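PDB 4P52: homoserine kinase from Cytophaga hutchinsonii, which probably phosphorylates the side-chain hydroxyl of L-homoserine at the expense of ATP, as a GHMP-family kinase of the threonine branch of amino acid biosynthesis. Local coordinates for residues F30-V35 with G46-N51; D50-E55 with D317-T322. All blocks are in the same frame, centred on the assembly; numbering follows the deposited sequence.

Contact 1 (F30-V35 with G46-N51)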
loop_
_atom_site.group_PDB
_atom_site.type_symbol
_atom_site.label_atom_id
_atom_site.label_comp_id
_atom_site.label_asym_id
_atom_site.label_seq_id
_atom_site.Cartn_x
_atom_site.Cartn_y
_atom_site.Cartn_z
ATOM N N PHE A 30 11.521 19.270 23.122
ATOM C CA PHE A 30 11.268 17.872 23.346
ATOM C C PHE A 30 10.827 17.250 22.023
ATOM O O PHE A 30 10.060 17.842 21.289
ATOM C CB PHE A 30 10.194 17.717 24.419
ATOM C CG PHE A 30 9.535 16.376 24.442
ATOM C CD1 PHE A 30 8.486 16.073 23.552
ATOM C CD2 PHE A 30 9.948 15.401 25.354
ATOM C CE1 PHE A 30 7.859 14.825 23.567
ATOM C CE2 PHE A 30 9.322 14.153 25.384
ATOM C CZ PHE A 30 8.266 13.869 24.492
ATOM N N ALA A 31 11.304 16.048 21.715
ATOM C CA ALA A 31 10.890 15.385 20.479
ATOM C C ALA A 31 10.454 13.969 20.819
ATOM O O ALA A 31 11.111 13.310 21.613
ATOM C CB ALA A 31 11.987 15.402 19.446
ATOM N N PRO A 32 9.340 13.502 20.220
ATOM C CA PRO A 32 8.736 12.258 20.656
ATOM C C PRO A 32 9.319 10.964 20.090
ATOM O O PRO A 32 9.850 10.921 18.963
ATOM C CB PRO A 32 7.278 12.426 20.214
ATOM C CG PRO A 32 7.373 13.224 18.966
ATOM C CD PRO A 32 8.561 14.141 19.146
ATOM N N ALA A 33 9.209 9.904 20.876
ATOM C CA ALA A 33 9.357 8.537 20.357
ATOM C C ALA A 33 8.420 8.306 19.149
ATOM O O ALA A 33 7.342 8.920 19.035
ATOM C CB ALA A 33 9.047 7.526 21.461
ATOM N N THR A 34 8.844 7.437 18.246
ATOM C CA THR A 34 8.042 7.096 17.090
ATOM C C THR A 34 7.975 5.597 16.973
ATOM O O THR A 34 8.902 4.907 17.384
ATOM C CB THR A 34 8.662 7.633 15.789
ATOM O OG1 THR A 34 10.059 7.349 15.789
ATOM C CG2 THR A 34 8.458 9.129 15.655
ATOM N N VAL A 35 6.885 5.094 16.416
ATOM C CA VAL A 35 6.784 3.685 16.078
ATOM C C VAL A 35 6.937 3.481 14.558
ATOM O O VAL A 35 6.075 3.876 13.773
ATOM C CB VAL A 35 5.439 3.098 16.541
ATOM C CG1 VAL A 35 5.297 1.646 16.073
ATOM C CG2 VAL A 35 5.321 3.204 18.052
ATOM N N GLY A 46 5.234 4.966 9.756
ATOM C CA GLY A 46 5.710 5.343 11.077
ATOM C C GLY A 46 4.761 6.380 11.650
ATOM O O GLY A 46 4.088 7.122 10.899
ATOM N N PHE A 47 4.680 6.437 12.977
ATOM C CA PHE A 47 3.854 7.445 13.625
ATOM C C PHE A 47 4.436 7.829 14.969
ATOM O O PHE A 47 5.173 7.046 15.574
ATOM C CB PHE A 47 2.399 6.969 13.745
ATOM C CG PHE A 47 2.202 5.819 14.687
ATOM C CD1 PHE A 47 2.074 6.043 16.064
ATOM C CD2 PHE A 47 2.106 4.502 14.199
ATOM C CE1 PHE A 47 1.860 4.990 16.937
ATOM C CE2 PHE A 47 1.895 3.426 15.067
ATOM C CZ PHE A 47 1.775 3.682 16.443
ATOM N N ALA A 48 4.117 9.042 15.428
ATOM C CA ALA A 48 4.693 9.573 16.671
ATOM C C ALA A 48 3.781 9.290 17.831
ATOM O O ALA A 48 2.559 9.245 17.685
ATOM C CB ALA A 48 4.938 11.053 16.542
ATOM N N VAL A 49 4.360 9.088 19.004
ATOM C CA VAL A 49 3.517 8.938 20.180
ATOM C C VAL A 49 3.818 10.064 21.136
ATOM O O VAL A 49 4.682 10.868 20.834
ATOM C CB VAL A 49 3.663 7.552 20.836
ATOM C CG1 VAL A 49 3.021 6.507 19.938
ATOM C CG2 VAL A 49 5.123 7.240 21.135
ATOM N N ASP A 50 3.082 10.136 22.251
ATOM C CA ASP A 50 3.242 11.232 23.222
ATOM C C ASP A 50 4.511 11.071 24.057
ATOM O O ASP A 50 5.162 12.074 24.365
ATOM C CB ASP A 50 2.059 11.304 24.191
ATOM C CG ASP A 50 0.749 11.751 23.531
ATOM O OD1 ASP A 50 0.736 12.217 22.354
ATOM O OD2 ASP A 50 -0.300 11.632 24.225
ATOM N N ASN A 51 4.832 9.817 24.430
ATOM C CA ASN A 51 5.924 9.476 25.345
ATOM C C ASN A 51 6.454 8.108 24.998
ATOM O O ASN A 51 5.711 7.271 24.522
ATOM C CB ASN A 51 5.432 9.395 26.782
ATOM C CG ASN A 51 4.927 10.715 27.291
ATOM O OD1 ASN A 51 5.728 11.594 27.658
ATOM N ND2 ASN A 51 3.605 10.889 27.287
#
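Val35 lies over one face of the Phe47 ring in the antiparallel hairpin made by strands 26-36 and 45-49. Its CB sits above the ring, toward the rim, 4.0 Å from the Phe47 centroid and 21° off the ring normal, a CH-pi contact. One branch, CG1, comes down on Phe47 CE2 at 4.0 Å. The other, CG2, reaches Phe47 CZ at 3.9 Å and extends across to Val49 CG1 on the neighbouring strand, a loose contact. Phe47 can lie alongside because its CG stands between the backbone N and the carbonyl carbon (chi1 68°), which leans the ring toward strand 26-36, beside Val35.

The two residues form a hydrogen-bonded pair, Val35 N to Phe47 O at 2.7 Å and Phe47 N to Val35 O at 3.0 Å. Next along, Val49 N gives a nearly straight bond to Ala33 O, also 3.0 Å. Farther toward the corner, the Phe30 ring meets Asp50 O with its edge, CZ being 3.6 Å from that oxygen.

Thr34 and Ala48 share the face of the sheet turned from Val35 and Phe47, and Pro32 CG rests on Ala48 CB. There helix 162-170 packs on Thr34 through Pro167 and Cys168, and Asn164 hydrogen-bonds Thr34 OG1. Val35 and Phe47 face strands 194-200 and 288-292, where Ile197, Ala195, Phe289 and Leu291 pack against them.

Contact 2 (D50-E55 with D317-T322)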
loop_
_atom_site.group_PDB
_atom_site.type_symbol
_atom_site.label_atom_id
_atom_site.label_comp_id
_atom_site.label_asym_id
_atom_site.label_seq_id
_atom_site.Cartn_x
_atom_site.Cartn_y
_atom_site.Cartn_z
ATOM N N ASP A 50 3.082 10.136 22.251
ATOM C CA ASP A 50 3.242 11.232 23.222
ATOM C C ASP A 50 4.511 11.071 24.057
ATOM O O ASP A 50 5.162 12.074 24.365
ATOM C CB ASP A 50 2.059 11.304 24.191
ATOM C CG ASP A 50 0.749 11.751 23.531
ATOM O OD1 ASP A 50 0.736 12.217 22.354
ATOM O OD2 ASP A 50 -0.300 11.632 24.225
ATOM N N ASN A 51 4.832 9.817 24.430
ATOM C CA ASN A 51 5.924 9.476 25.345
ATOM C C ASN A 51 6.454 8.108 24.998
ATOM O O ASN A 51 5.711 7.271 24.522
ATOM C CB ASN A 51 5.432 9.395 26.782
ATOM C CG ASN A 51 4.927 10.715 27.291
ATOM O OD1 ASN A 51 5.728 11.594 27.658
ATOM N ND2 ASN A 51 3.605 10.889 27.287
ATOM N N PRO A 52 7.749 7.872 25.247
ATOM C CA PRO A 52 8.640 8.896 25.775
ATOM C C PRO A 52 9.252 9.750 24.644
ATOM O O PRO A 52 8.622 9.917 23.592
ATOM C CB PRO A 52 9.677 8.076 26.547
ATOM C CG PRO A 52 9.757 6.784 25.803
ATOM C CD PRO A 52 8.400 6.556 25.153
ATOM N N GLY A 53 10.445 10.305 24.860
ATOM C CA GLY A 53 11.045 11.207 23.884
ATOM C C GLY A 53 12.383 11.697 24.405
ATOM O O GLY A 53 12.828 11.263 25.458
ATOM N N ASP A 54 13.030 12.599 23.685
ATOM C CA ASP A 54 14.251 13.193 24.173
ATOM C C ASP A 54 14.149 14.695 24.276
ATOM O O ASP A 54 13.321 15.304 23.618
ATOM C CB ASP A 54 15.382 12.812 23.251
ATOM C CG ASP A 54 15.881 11.418 23.527
ATOM O OD1 ASP A 54 15.704 10.958 24.677
ATOM O OD2 ASP A 54 16.434 10.774 22.610
ATOM N N GLU A 55 15.000 15.294 25.098
ATOM C CA GLU A 55 15.056 16.748 25.233
ATOM C C GLU A 55 16.418 17.288 24.838
ATOM O O GLU A 55 17.452 16.714 25.203
ATOM C CB GLU A 55 14.720 17.160 26.662
ATOM C CG GLU A 55 13.302 16.818 27.075
ATOM C CD GLU A 55 12.998 17.141 28.528
ATOM O OE1 GLU A 55 13.933 17.489 29.303
ATOM O OE2 GLU A 55 11.799 17.052 28.898
ATOM N N ASP A 317 8.223 -1.089 30.689
ATOM C CA ASP A 317 7.510 0.180 30.803
ATOM C C ASP A 317 6.445 0.227 29.724
ATOM O O ASP A 317 6.697 -0.136 28.567
ATOM C CB ASP A 317 8.453 1.379 30.645
ATOM C CG ASP A 317 9.562 1.379 31.677
ATOM O OD1 ASP A 317 9.272 1.528 32.895
ATOM O OD2 ASP A 317 10.732 1.213 31.260
ATOM N N VAL A 318 5.268 0.708 30.102
ATOM C CA VAL A 318 4.119 0.767 29.212
ATOM C C VAL A 318 3.748 2.222 28.989
ATOM O O VAL A 318 3.735 3.003 29.934
ATOM C CB VAL A 318 2.934 -0.015 29.828
ATOM C CG1 VAL A 318 1.680 0.117 28.987
ATOM C CG2 VAL A 318 3.315 -1.494 29.964
ATOM N N TYR A 319 3.455 2.583 27.747
ATOM C CA TYR A 319 2.971 3.923 27.427
ATOM C C TYR A 319 1.710 3.810 26.575
ATOM O O TYR A 319 1.623 2.936 25.697
ATOM C CB TYR A 319 4.020 4.700 26.633
ATOM C CG TYR A 319 5.368 4.715 27.274
ATOM C CD1 TYR A 319 6.285 3.704 27.019
ATOM C CD2 TYR A 319 5.731 5.764 28.151
ATOM C CE1 TYR A 319 7.535 3.728 27.610
ATOM C CE2 TYR A 319 6.976 5.793 28.772
ATOM C CZ TYR A 319 7.864 4.776 28.500
ATOM O OH TYR A 319 9.096 4.806 29.083
ATOM N N VAL A 320 0.752 4.695 26.807
ATOM C CA VAL A 320 -0.512 4.617 26.109
ATOM C C VAL A 320 -0.825 6.009 25.625
ATOM O O VAL A 320 -0.774 6.962 26.404
ATOM C CB VAL A 320 -1.635 4.123 27.054
ATOM C CG1 VAL A 320 -2.996 4.259 26.416
ATOM C CG2 VAL A 320 -1.417 2.666 27.435
ATOM N N SER A 321 -1.113 6.143 24.336
ATOM C CA SER A 321 -1.540 7.429 23.802
ATOM C C SER A 321 -2.218 7.281 22.461
ATOM O O SER A 321 -2.104 6.246 21.824
ATOM C CB SER A 321 -0.351 8.402 23.686
ATOM O OG SER A 321 0.448 8.177 22.533
ATOM N N THR A 322 -2.933 8.325 22.043
ATOM C CA THR A 322 -3.301 8.479 20.636
ATOM C C THR A 322 -2.035 8.890 19.833
ATOM O O THR A 322 -0.983 9.163 20.421
ATOM C CB THR A 322 -4.457 9.502 20.449
ATOM O OG1 THR A 322 -4.049 10.794 20.918
ATOM C CG2 THR A 322 -5.723 9.058 21.207
HETATM O O HOH W 1 -3.168 10.514 23.925
HETATM O O HOH W 2 -1.690 12.239 21.248
HETATM O O HOH W 3 1.825 8.599 26.665
#
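Tyr319 sets its CG anti to its own carbonyl carbon (chi1 -52°), which lays the ring beneath Pro52, while Ser321 turns OG between its N and carbonyl carbon (chi1 80°), in position to meet Asp50 N. The contact joins the two beta-sheets of a GHMP kinase fold: strand 316-322 is an outermost strand of the four-stranded antiparallel sheet, and Asp50 and Asn51 form the corner that leads into strand 52-61 of the other sheet.

A cis peptide bond precedes Pro52, and the proline crosses the tyrosine at about a right angle. Pro52 CD stands over the middle of the Tyr319 ring, 3.7 Å from its centroid, in a CH-pi contact; Pro52 CG reaches onward over CZ. Asn51 CB lies near Tyr319 CD2 at 3.9 Å. With an alanine in place of Tyr319, the cis-proline would probably lose the flat surface it packs on, opening a gap between the two sheets at this corner.

At the other end, Asp50 N donates to Ser321 OG over a long 3.3 Å, and OG in turn donates a hydrogen bond to Thr322 O at 2.7 Å, so the hydroxyl is both acceptor and donor. The Asp50 carboxylate reaches the strand through water: water 1 donates to Asp50 OD2 and accepts from Thr322 N at 2.9 Å. Water 3 bridges Asn51 and the same strand, accepting a hydrogen bond from Asn51 ND2 at 3.0 Å and donating one to Val320 O at 3.1 Å.

From the N terminus, strand 26-36 comes first, and contact 1 closes a short ten-residue connection when the chain returns as strand 45-49. The chain then bends at Asp50 and Asn51, which belong to both contacts, and runs on as strand 52-61, a second antiparallel neighbour of strand 26-36: Ala33 N probably bonds Pro52 O. Contact 2 closes a far larger loop of 261 residues, ending at strand 316-322. The two loops follow one another, neither enclosing nor crossing the other. Contact 1 holds within a single sheet; contact 2 ties the corner of that sheet to the edge of the four-stranded one, and Val49 CB packs against Ser321 OG where they meet.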